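Local coordinates for protein cytochrome B5 (Hadesarchaea archaeon YNP_N21, PDB 6NZX) that binds heme in a cytochrome b5-like domain and probably carries electrons, at residues Tyr22-Ser35 against Ala64-Leu76. Sequence-based numbering, arbitrary orientation.
Sequences YVAYNGKVYDVTGS and AELLEKFPVVGVL. With HEM (protoporphyrin IX containing Fe), chain B.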
ATOM      1  N   TYR A  22       0.194   1.435   4.188  1.00 17.37           N
ATOM      2  CA  TYR A  22      -0.811   1.716   3.157  1.00 18.56           C
ATOM      3  C   TYR A  22      -0.133   1.539   1.801  1.00 18.93           C
ATOM      4  O   TYR A  22       1.044   1.835   1.662  1.00 18.64           O
ATOM      5  CB  TYR A  22      -1.293   3.166   3.202  1.00 19.11           C
ATOM      6  CG  TYR A  22      -2.230   3.568   4.312  1.00 18.54           C
ATOM      7  CD1 TYR A  22      -2.600   2.705   5.322  1.00 18.77           C
ATOM      8  CD2 TYR A  22      -2.696   4.872   4.370  1.00 17.91           C
ATOM      9  CE1 TYR A  22      -3.450   3.113   6.338  1.00 19.33           C
ATOM     10  CE2 TYR A  22      -3.561   5.293   5.369  1.00 18.99           C
ATOM     11  CZ  TYR A  22      -3.917   4.411   6.370  1.00 18.35           C
ATOM     12  OH  TYR A  22      -4.750   4.812   7.358  1.00 19.17           O
ATOM     13  N   VAL A  23      -0.880   1.077   0.807  1.00 19.90           N
ATOM     14  CA  VAL A  23      -0.355   0.967  -0.544  1.00 19.15           C
ATOM     15  C   VAL A  23      -1.414   1.531  -1.479  1.00 18.51           C
ATOM     16  O   VAL A  23      -2.580   1.305  -1.243  1.00 18.51           O
ATOM     17  CB  VAL A  23      -0.001  -0.486  -0.919  1.00 19.98           C
ATOM     18  CG1 VAL A  23       1.161  -1.001  -0.097  1.00 20.92           C
ATOM     19  CG2 VAL A  23      -1.201  -1.421  -0.779  1.00 21.84           C
ATOM     20  N   ALA A  24      -0.992   2.240  -2.531  1.00 17.98           N
ATOM     21  CA  ALA A  24      -1.956   2.753  -3.504  1.00 18.36           C
ATOM     22  C   ALA A  24      -1.934   1.858  -4.750  1.00 18.09           C
ATOM     23  O   ALA A  24      -0.906   1.249  -5.102  1.00 15.86           O
ATOM     24  CB  ALA A  24      -1.702   4.203  -3.822  1.00 18.41           C
ATOM     25  N   TYR A  25      -3.115   1.713  -5.356  1.00 18.69           N
ATOM     26  CA  TYR A  25      -3.262   0.973  -6.595  1.00 20.36           C
ATOM     27  C   TYR A  25      -4.402   1.595  -7.401  1.00 20.57           C
ATOM     28  O   TYR A  25      -5.524   1.602  -6.933  1.00 17.07           O
ATOM     29  CB  TYR A  25      -3.525  -0.517  -6.351  1.00 22.76           C
ATOM     30  CG  TYR A  25      -3.661  -1.287  -7.642  1.00 25.59           C
ATOM     31  CD1 TYR A  25      -4.891  -1.728  -8.098  1.00 28.45           C
ATOM     32  CD2 TYR A  25      -2.562  -1.478  -8.461  1.00 27.73           C
ATOM     33  CE1 TYR A  25      -5.017  -2.382  -9.316  1.00 30.75           C
ATOM     34  CE2 TYR A  25      -2.669  -2.112  -9.687  1.00 29.31           C
ATOM     35  CZ  TYR A  25      -3.901  -2.569 -10.115  1.00 30.53           C
ATOM     36  OH  TYR A  25      -4.001  -3.218 -11.310  1.00 36.52           O
ATOM     37  N   ASN A  26      -4.076   2.123  -8.593  1.00 23.36           N
ATOM     38  CA  ASN A  26      -5.081   2.636  -9.542  1.00 25.82           C
ATOM     39  C   ASN A  26      -5.951   3.707  -8.878  1.00 24.56           C
ATOM     40  O   ASN A  26      -7.172   3.687  -9.066  1.00 22.68           O
ATOM     41  CB  ASN A  26      -6.004   1.523 -10.064  1.00 27.20           C
ATOM     42  CG  ASN A  26      -5.423   0.781 -11.240  1.00 33.06           C
ATOM     43  OD1 ASN A  26      -4.329   1.109 -11.708  1.00 39.75           O
ATOM     44  ND2 ASN A  26      -6.131  -0.234 -11.708  1.00 34.35           N
ATOM     45  N   GLY A  27      -5.325   4.572  -8.059  1.00 21.82           N
ATOM     46  CA  GLY A  27      -5.963   5.751  -7.492  1.00 20.67           C
ATOM     47  C   GLY A  27      -6.571   5.550  -6.108  1.00 20.39           C
ATOM     48  O   GLY A  27      -7.025   6.519  -5.516  1.00 21.01           O
ATOM     49  N   LYS A  28      -6.599   4.306  -5.601  1.00 20.50           N
ATOM     50  CA  LYS A  28      -7.214   3.946  -4.311  1.00 20.82           C
ATOM     51  C   LYS A  28      -6.136   3.500  -3.310  1.00 18.27           C
ATOM     52  O   LYS A  28      -5.182   2.851  -3.658  1.00 18.21           O
ATOM     53  CB  LYS A  28      -8.244   2.831  -4.505  1.00 24.61           C
ATOM     54  CG  LYS A  28      -9.577   3.258  -5.120  1.00 27.86           C
ATOM     55  CD  LYS A  28     -10.639   2.200  -4.914  1.00 30.56           C
ATOM     56  CE  LYS A  28     -12.052   2.725  -5.071  1.00 38.47           C
ATOM     57  NZ  LYS A  28     -13.043   1.840  -4.407  1.00 41.64           N
ATOM     58  N   VAL A  29      -6.321   3.858  -2.043  1.00 16.59           N
ATOM     59  CA  VAL A  29      -5.343   3.606  -1.008  1.00 16.29           C
ATOM     60  C   VAL A  29      -5.927   2.551  -0.087  1.00 16.68           C
ATOM     61  O   VAL A  29      -7.037   2.747   0.439  1.00 16.11           O
ATOM     62  CB  VAL A  29      -5.007   4.909  -0.256  1.00 16.39           C
ATOM     63  CG1 VAL A  29      -4.051   4.674   0.910  1.00 17.45           C
ATOM     64  CG2 VAL A  29      -4.458   5.954  -1.218  1.00 15.73           C
ATOM     65  N   TYR A  30      -5.143   1.479   0.111  1.00 16.87           N
ATOM     66  CA  TYR A  30      -5.514   0.298   0.847  1.00 17.64           C
ATOM     67  C   TYR A  30      -4.672   0.252   2.121  1.00 17.91           C
ATOM     68  O   TYR A  30      -3.491   0.500   2.059  1.00 17.51           O
ATOM     69  CB  TYR A  30      -5.274  -0.963   0.004  1.00 17.99           C
ATOM     70  CG  TYR A  30      -6.109  -1.041  -1.245  1.00 17.77           C
ATOM     71  CD1 TYR A  30      -7.326  -1.701  -1.256  1.00 18.27           C
ATOM     72  CD2 TYR A  30      -5.709  -0.402  -2.405  1.00 19.18           C
ATOM     73  CE1 TYR A  30      -8.115  -1.748  -2.396  1.00 18.03           C
ATOM     74  CE2 TYR A  30      -6.474  -0.458  -3.559  1.00 18.32           C
ATOM     75  CZ  TYR A  30      -7.695  -1.115  -3.544  1.00 17.45           C
ATOM     76  OH  TYR A  30      -8.441  -1.185  -4.682  1.00 18.44           O
ATOM     77  N   ASP A  31      -5.307  -0.076   3.248  1.00 18.26           N
ATOM     78  CA  ASP A  31      -4.623  -0.314   4.491  1.00 19.06           C
ATOM     79  C   ASP A  31      -4.241  -1.800   4.565  1.00 18.03           C
ATOM     80  O   ASP A  31      -5.091  -2.653   4.822  1.00 17.67           O
ATOM     81  CB  ASP A  31      -5.477   0.123   5.689  1.00 21.06           C
ATOM     82  CG  ASP A  31      -4.800  -0.110   7.034  1.00 21.36           C
ATOM     83  OD1 ASP A  31      -3.614  -0.520   7.025  1.00 20.34           O
ATOM     84  OD2 ASP A  31      -5.445   0.174   8.084  1.00 22.39           O
ATOM     85  N   VAL A  32      -2.947  -2.081   4.396  1.00 20.05           N
ATOM     86  CA  VAL A  32      -2.428  -3.434   4.414  1.00 21.88           C
ATOM     87  C   VAL A  32      -1.682  -3.708   5.736  1.00 23.44           C
ATOM     88  O   VAL A  32      -0.941  -4.694   5.851  1.00 21.88           O
ATOM     89  CB  VAL A  32      -1.556  -3.716   3.174  1.00 22.48           C
ATOM     90  CG1 VAL A  32      -2.404  -3.794   1.912  1.00 22.09           C
ATOM     91  CG2 VAL A  32      -0.423  -2.715   2.992  1.00 20.44           C
ATOM     92  N   THR A  33      -1.889  -2.848   6.736  1.00 24.87           N
ATOM     93  CA  THR A  33      -1.398  -3.102   8.087  1.00 28.85           C
ATOM     94  C   THR A  33      -2.047  -4.405   8.574  1.00 33.97           C
ATOM     95  O   THR A  33      -3.232  -4.651   8.343  1.00 37.57           O
ATOM     96  CB  THR A  33      -1.677  -1.928   9.039  1.00 29.07           C
ATOM     97  OG1 THR A  33      -1.291  -0.694   8.422  1.00 27.23           O
ATOM     98  CG2 THR A  33      -0.943  -2.079  10.357  1.00 27.67           C
ATOM     99  N   GLY A  34      -1.250  -5.278   9.184  1.00 37.64           N
ATOM    100  CA  GLY A  34      -1.798  -6.542   9.682  1.00 38.68           C
ATOM    101  C   GLY A  34      -1.539  -7.704   8.736  1.00 37.22           C
ATOM    102  O   GLY A  34      -1.457  -8.822   9.200  1.00 41.03           O
ATOM    103  N   SER A  35      -1.445  -7.439   7.423  1.00 34.71           N
ATOM    104  CA  SER A  35      -0.881  -8.385   6.459  1.00 32.54           C
ATOM    105  C   SER A  35       0.596  -8.623   6.797  1.00 33.54           C
ATOM    106  O   SER A  35       1.422  -7.711   6.676  1.00 30.21           O
ATOM    107  CB  SER A  35      -1.025  -7.889   5.043  1.00 33.41           C
ATOM    108  OG  SER A  35      -0.325  -8.716   4.123  1.00 30.71           O
ATOM    109  N   ALA A  64      -3.816  -7.658  -8.649  1.00 34.99           N
ATOM    110  CA  ALA A  64      -4.268  -6.670  -7.676  1.00 33.34           C
ATOM    111  C   ALA A  64      -5.522  -7.132  -6.927  1.00 32.79           C
ATOM    112  O   ALA A  64      -5.903  -6.491  -5.954  1.00 32.18           O
ATOM    113  CB  ALA A  64      -4.509  -5.360  -8.378  1.00 36.94           C
ATOM    114  N   GLU A  65      -6.134  -8.240  -7.371  1.00 34.83           N
ATOM    115  CA  GLU A  65      -7.313  -8.864  -6.728  1.00 37.65           C
ATOM    116  C   GLU A  65      -7.106  -9.002  -5.211  1.00 35.10           C
ATOM    117  O   GLU A  65      -8.068  -8.859  -4.431  1.00 33.43           O
ATOM    118  CB  GLU A  65      -7.651 -10.233  -7.341  1.00 41.68           C
ATOM    119  CG  GLU A  65      -6.443 -11.115  -7.650  1.00 48.13           C
ATOM    120  CD  GLU A  65      -6.724 -12.584  -7.942  1.00 52.58           C
ATOM    121  OE1 GLU A  65      -7.405 -12.873  -8.957  1.00 59.38           O
ATOM    122  OE2 GLU A  65      -6.258 -13.446  -7.157  1.00 49.87           O
ATOM    123  N   LEU A  66      -5.863  -9.278  -4.795  1.00 31.12           N
ATOM    124  CA  LEU A  66      -5.551  -9.588  -3.397  1.00 30.77           C
ATOM    125  C   LEU A  66      -5.720  -8.343  -2.499  1.00 27.41           C
ATOM    126  O   LEU A  66      -5.901  -8.477  -1.307  1.00 28.34           O
ATOM    127  CB  LEU A  66      -4.125 -10.154  -3.320  1.00 31.91           C
ATOM    128  CG  LEU A  66      -3.860 -11.461  -4.077  1.00 34.71           C
ATOM    129  CD1 LEU A  66      -2.437 -11.955  -3.834  1.00 33.81           C
ATOM    130  CD2 LEU A  66      -4.860 -12.550  -3.694  1.00 34.53           C
ATOM    131  N   LEU A  67      -5.681  -7.137  -3.075  1.00 26.11           N
ATOM    132  CA  LEU A  67      -5.960  -5.878  -2.328  1.00 24.43           C
ATOM    133  C   LEU A  67      -7.398  -5.835  -1.784  1.00 25.23           C
ATOM    134  O   LEU A  67      -7.690  -5.045  -0.880  1.00 27.31           O
ATOM    135  CB  LEU A  67      -5.693  -4.691  -3.259  1.00 23.63           C
ATOM    136  CG  LEU A  67      -4.213  -4.350  -3.427  1.00 22.36           C
ATOM    137  CD1 LEU A  67      -3.954  -3.434  -4.619  1.00 22.95           C
ATOM    138  CD2 LEU A  67      -3.674  -3.730  -2.168  1.00 21.20           C
ATOM    139  N   GLU A  68      -8.301  -6.665  -2.323  1.00 24.81           N
ATOM    140  CA  GLU A  68      -9.732  -6.569  -2.016  1.00 27.83           C
ATOM    141  C   GLU A  68     -10.042  -6.953  -0.569  1.00 27.63           C
ATOM    142  O   GLU A  68     -11.044  -6.502  -0.010  1.00 30.04           O
ATOM    143  CB  GLU A  68     -10.554  -7.486  -2.921  1.00 31.55           C
ATOM    144  CG  GLU A  68     -12.040  -7.192  -2.843  1.00 34.90           C
ATOM    145  CD  GLU A  68     -12.885  -8.040  -3.777  1.00 37.47           C
ATOM    146  OE1 GLU A  68     -12.648  -9.265  -3.834  1.00 37.16           O
ATOM    147  OE2 GLU A  68     -13.757  -7.467  -4.446  1.00 41.71           O
ATOM    148  N   LYS A  69      -9.196  -7.778   0.043  1.00 25.40           N
ATOM    149  CA  LYS A  69      -9.393  -8.194   1.419  1.00 27.26           C
ATOM    150  C   LYS A  69      -9.131  -7.029   2.397  1.00 24.61           C
ATOM    151  O   LYS A  69      -9.505  -7.131   3.570  1.00 25.59           O
ATOM    152  CB  LYS A  69      -8.486  -9.386   1.743  1.00 30.38           C
ATOM    153  CG  LYS A  69      -8.606 -10.567   0.786  1.00 32.09           C
ATOM    154  CD  LYS A  69      -7.852 -11.811   1.186  1.00 34.28           C
ATOM    155  CE  LYS A  69      -6.588 -11.540   1.976  1.00 35.21           C
ATOM    156  NZ  LYS A  69      -5.836 -12.797   2.219  1.00 37.85           N
ATOM    157  N   PHE A  70      -8.515  -5.934   1.928  1.00 22.02           N
ATOM    158  CA  PHE A  70      -8.047  -4.839   2.790  1.00 20.97           C
ATOM    159  C   PHE A  70      -8.939  -3.597   2.660  1.00 20.50           C
ATOM    160  O   PHE A  70      -9.455  -3.285   1.584  1.00 17.92           O
ATOM    161  CB  PHE A  70      -6.576  -4.574   2.459  1.00 22.36           C
ATOM    162  CG  PHE A  70      -5.729  -5.783   2.773  1.00 22.67           C
ATOM    163  CD1 PHE A  70      -5.406  -6.085   4.085  1.00 23.81           C
ATOM    164  CD2 PHE A  70      -5.348  -6.662   1.778  1.00 23.46           C
ATOM    165  CE1 PHE A  70      -4.691  -7.224   4.404  1.00 24.04           C
ATOM    166  CE2 PHE A  70      -4.621  -7.802   2.093  1.00 24.45           C
ATOM    167  CZ  PHE A  70      -4.308  -8.084   3.401  1.00 25.33           C
ATOM    168  N   PRO A  71      -9.122  -2.814   3.748  1.00 19.99           N
ATOM    169  CA  PRO A  71      -9.925  -1.588   3.674  1.00 21.41           C
ATOM    170  C   PRO A  71      -9.322  -0.561   2.698  1.00 20.29           C
ATOM    171  O   PRO A  71      -8.116  -0.424   2.627  1.00 17.42           O
ATOM    172  CB  PRO A  71      -9.946  -1.013   5.094  1.00 20.50           C
ATOM    173  CG  PRO A  71      -9.190  -1.998   5.968  1.00 21.26           C
ATOM    174  CD  PRO A  71      -8.600  -3.079   5.088  1.00 21.07           C
ATOM    175  N   VAL A  72     -10.183   0.089   1.919  1.00 22.77           N
ATOM    176  CA  VAL A  72      -9.825   1.288   1.172  1.00 23.90           C
ATOM    177  C   VAL A  72     -10.012   2.468   2.134  1.00 24.43           C
ATOM    178  O   VAL A  72     -11.115   2.671   2.666  1.00 27.05           O
ATOM    179  CB  VAL A  72     -10.684   1.447  -0.095  1.00 25.85           C
ATOM    180  CG1 VAL A  72     -10.357   2.727  -0.861  1.00 25.81           C
ATOM    181  CG2 VAL A  72     -10.565   0.235  -1.004  1.00 25.43           C
ATOM    182  N   VAL A  73      -8.941   3.225   2.361  1.00 20.80           N
ATOM    183  CA  VAL A  73      -8.961   4.306   3.325  1.00 21.76           C
ATOM    184  C   VAL A  73      -9.002   5.656   2.585  1.00 20.28           C
ATOM    185  O   VAL A  73      -9.266   6.683   3.165  1.00 18.69           O
ATOM    186  CB  VAL A  73      -7.780   4.193   4.312  1.00 22.04           C
ATOM    187  CG1 VAL A  73      -7.917   2.965   5.196  1.00 23.09           C
ATOM    188  CG2 VAL A  73      -6.429   4.180   3.612  1.00 22.14           C
ATOM    189  N   GLY A  74      -8.823   5.643   1.269  1.00 21.23           N
ATOM    190  CA  GLY A  74      -8.980   6.868   0.517  1.00 20.77           C
ATOM    191  C   GLY A  74      -8.532   6.732  -0.922  1.00 21.00           C
ATOM    192  O   GLY A  74      -8.400   5.623  -1.455  1.00 18.48           O
ATOM    193  N   VAL A  75      -8.337   7.897  -1.546  1.00 18.45           N
ATOM    194  CA  VAL A  75      -7.912   8.003  -2.895  1.00 19.42           C
ATOM    195  C   VAL A  75      -6.628   8.831  -2.897  1.00 20.40           C
ATOM    196  O   VAL A  75      -6.398   9.636  -1.982  1.00 18.78           O
ATOM    197  CB  VAL A  75      -9.006   8.593  -3.805  1.00 19.43           C
ATOM    198  CG1 VAL A  75     -10.271   7.740  -3.758  1.00 20.82           C
ATOM    199  CG2 VAL A  75      -9.326  10.049  -3.479  1.00 19.61           C
ATOM    200  N   LEU A  76      -5.805   8.605  -3.926  1.00 20.57           N
ATOM    201  CA  LEU A  76      -4.505   9.191  -4.023  1.00 22.94           C
ATOM    202  C   LEU A  76      -4.538  10.300  -5.080  1.00 26.79           C
ATOM    203  O   LEU A  76      -4.822  10.031  -6.235  1.00 27.44           O
ATOM    204  CB  LEU A  76      -3.504   8.088  -4.362  1.00 23.02           C
ATOM    205  CG  LEU A  76      -2.072   8.568  -4.557  1.00 23.96           C
ATOM    206  CD1 LEU A  76      -1.490   9.084  -3.258  1.00 23.10           C
ATOM    207  CD2 LEU A  76      -1.212   7.452  -5.139  1.00 24.14           C
TER
HETATM  208  CHA HEM B 101       0.444 -11.184  -1.509  1.00 29.58           C
HETATM  209  CHB HEM B 101       4.815 -11.375  -3.799  1.00 29.56           C
HETATM  210  CHC HEM B 101       4.067  -6.832  -5.463  1.00 28.61           C
HETATM  211  CHD HEM B 101      -0.074  -6.582  -2.913  1.00 27.26           C
HETATM  212  C1A HEM B 101       1.712 -11.657  -2.053  1.00 31.66           C
HETATM  213  C2A HEM B 101       2.159 -13.029  -1.765  1.00 35.27           C
HETATM  214  C3A HEM B 101       3.468 -13.057  -2.467  1.00 32.96           C
HETATM  215  C4A HEM B 101       3.606 -11.783  -3.036  1.00 28.50           C
HETATM  216  CMA HEM B 101       4.407 -14.240  -2.515  1.00 32.28           C
HETATM  217  CAA HEM B 101       1.412 -14.093  -0.977  1.00 40.54           C
HETATM  218  CBA HEM B 101       0.311 -14.739  -1.852  1.00 48.27           C
HETATM  219  CGA HEM B 101      -1.081 -14.777  -1.206  1.00 57.24           C
HETATM  220  O1A HEM B 101      -2.089 -14.656  -1.946  1.00 59.59           O
HETATM  221  O2A HEM B 101      -1.213 -14.940   0.036  1.00 63.08           O
HETATM  222  C1B HEM B 101       5.066 -10.084  -4.464  1.00 27.84           C
HETATM  223  C2B HEM B 101       6.215  -9.827  -5.221  1.00 29.05           C
HETATM  224  C3B HEM B 101       6.009  -8.460  -5.750  1.00 28.89           C
HETATM  225  C4B HEM B 101       4.690  -8.133  -5.197  1.00 28.67           C
HETATM  226  CMB HEM B 101       7.424 -10.695  -5.473  1.00 28.65           C
HETATM  227  CAB HEM B 101       6.881  -7.512  -6.571  1.00 31.33           C
HETATM  228  CBB HEM B 101       7.037  -7.917  -8.029  1.00 30.11           C
HETATM  229  C1C HEM B 101       2.806  -6.332  -4.945  1.00 26.37           C
HETATM  230  C2C HEM B 101       2.399  -5.048  -5.247  1.00 26.45           C
HETATM  231  C3C HEM B 101       1.154  -4.918  -4.457  1.00 27.17           C
HETATM  232  C4C HEM B 101       1.024  -6.229  -3.808  1.00 25.64           C
HETATM  233  CMC HEM B 101       3.141  -4.104  -6.145  1.00 27.19           C
HETATM  234  CAC HEM B 101       0.143  -3.827  -4.351  1.00 27.12           C
HETATM  235  CBC HEM B 101       0.111  -2.795  -5.168  1.00 27.81           C
HETATM  236  C1D HEM B 101      -0.309  -7.866  -2.250  1.00 27.93           C
HETATM  237  C2D HEM B 101      -1.426  -8.071  -1.446  1.00 29.60           C
HETATM  238  C3D HEM B 101      -1.301  -9.463  -1.024  1.00 28.78           C
HETATM  239  C4D HEM B 101      -0.105  -9.843  -1.644  1.00 29.13           C
HETATM  240  CMD HEM B 101      -2.534  -7.108  -1.118  1.00 30.77           C
HETATM  241  CAD HEM B 101      -2.234 -10.261  -0.120  1.00 28.96           C
HETATM  242  CBD HEM B 101      -1.762 -10.049   1.325  1.00 28.50           C
HETATM  243  CGD HEM B 101      -2.522 -10.881   2.331  1.00 26.97           C
HETATM  244  O1D HEM B 101      -2.213 -10.807   3.541  1.00 24.73           O
HETATM  245  O2D HEM B 101      -3.447 -11.628   1.947  1.00 28.52           O
HETATM  246  NA  HEM B 101       2.581 -10.937  -2.772  1.00 29.17           N
HETATM  247  NB  HEM B 101       4.146  -9.092  -4.449  1.00 28.34           N
HETATM  248  NC  HEM B 101       2.052  -7.036  -4.110  1.00 26.95           N
HETATM  249  ND  HEM B 101       0.509  -8.912  -2.389  1.00 27.62           N
HETATM  250 FE   HEM B 101       2.317  -8.989  -3.450  0.84 24.51          FE
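Residues 27-31 of the hairpin 22-31 pair antiparallel with 71-76 through four backbone hydrogen bonds, Leu76 N to Gly27 O, Val29 N to Gly74 O, Val73 N to Val29 O and Asp31 N to Pro71 O. Val73 and Gly74 both face Val29, which makes a classic beta bulge and shifts the register by one. Tyr30 and Leu67 meet on the heme side of this sheet. Leu67 CB sits over the centre of the Tyr30 ring, 3.9 Å from the centroid, and its CD2 reaches Tyr30 CG. Val72 CG2 comes within 3.4 Å of Tyr30 CE1, its side chain lying alongside and pointing the same way. With an alanine at Tyr30, Leu67 CB would probably lose the ring face it lies over, opening a gap beside Val72. Leu67 CD1 also lies 3.4 Å from Tyr25 CB, and its CD2 packs on Val23 CG2 and on a heme methyl, CMD. On the other sheet face, Val73 CG2 covers one face of the Tyr22 ring and touches Val29 CG1 at 3.6 Å. Leu10 of helix 7-11 packs on this face, and strand 3-5 lies beside 72-76 in the sheet. Past the strands, Val32 CG1 lies over a face of Phe70. With CG anti to the carbonyl carbon (chi1 -63°), the Phe70 ring is turned so that CZ comes to Ser35 CB and its edge meets the D propionate. Ser35 OG donates to O1D of that propionate at 2.9 Å, and Lys69 NZ donates to O2D at 2.7 Å. Both segments thus grip one carboxylate, each by a different oxygen. Through Leu67 and Phe70 the sheet of the cytochrome b5 fold meets the wall of the heme pocket.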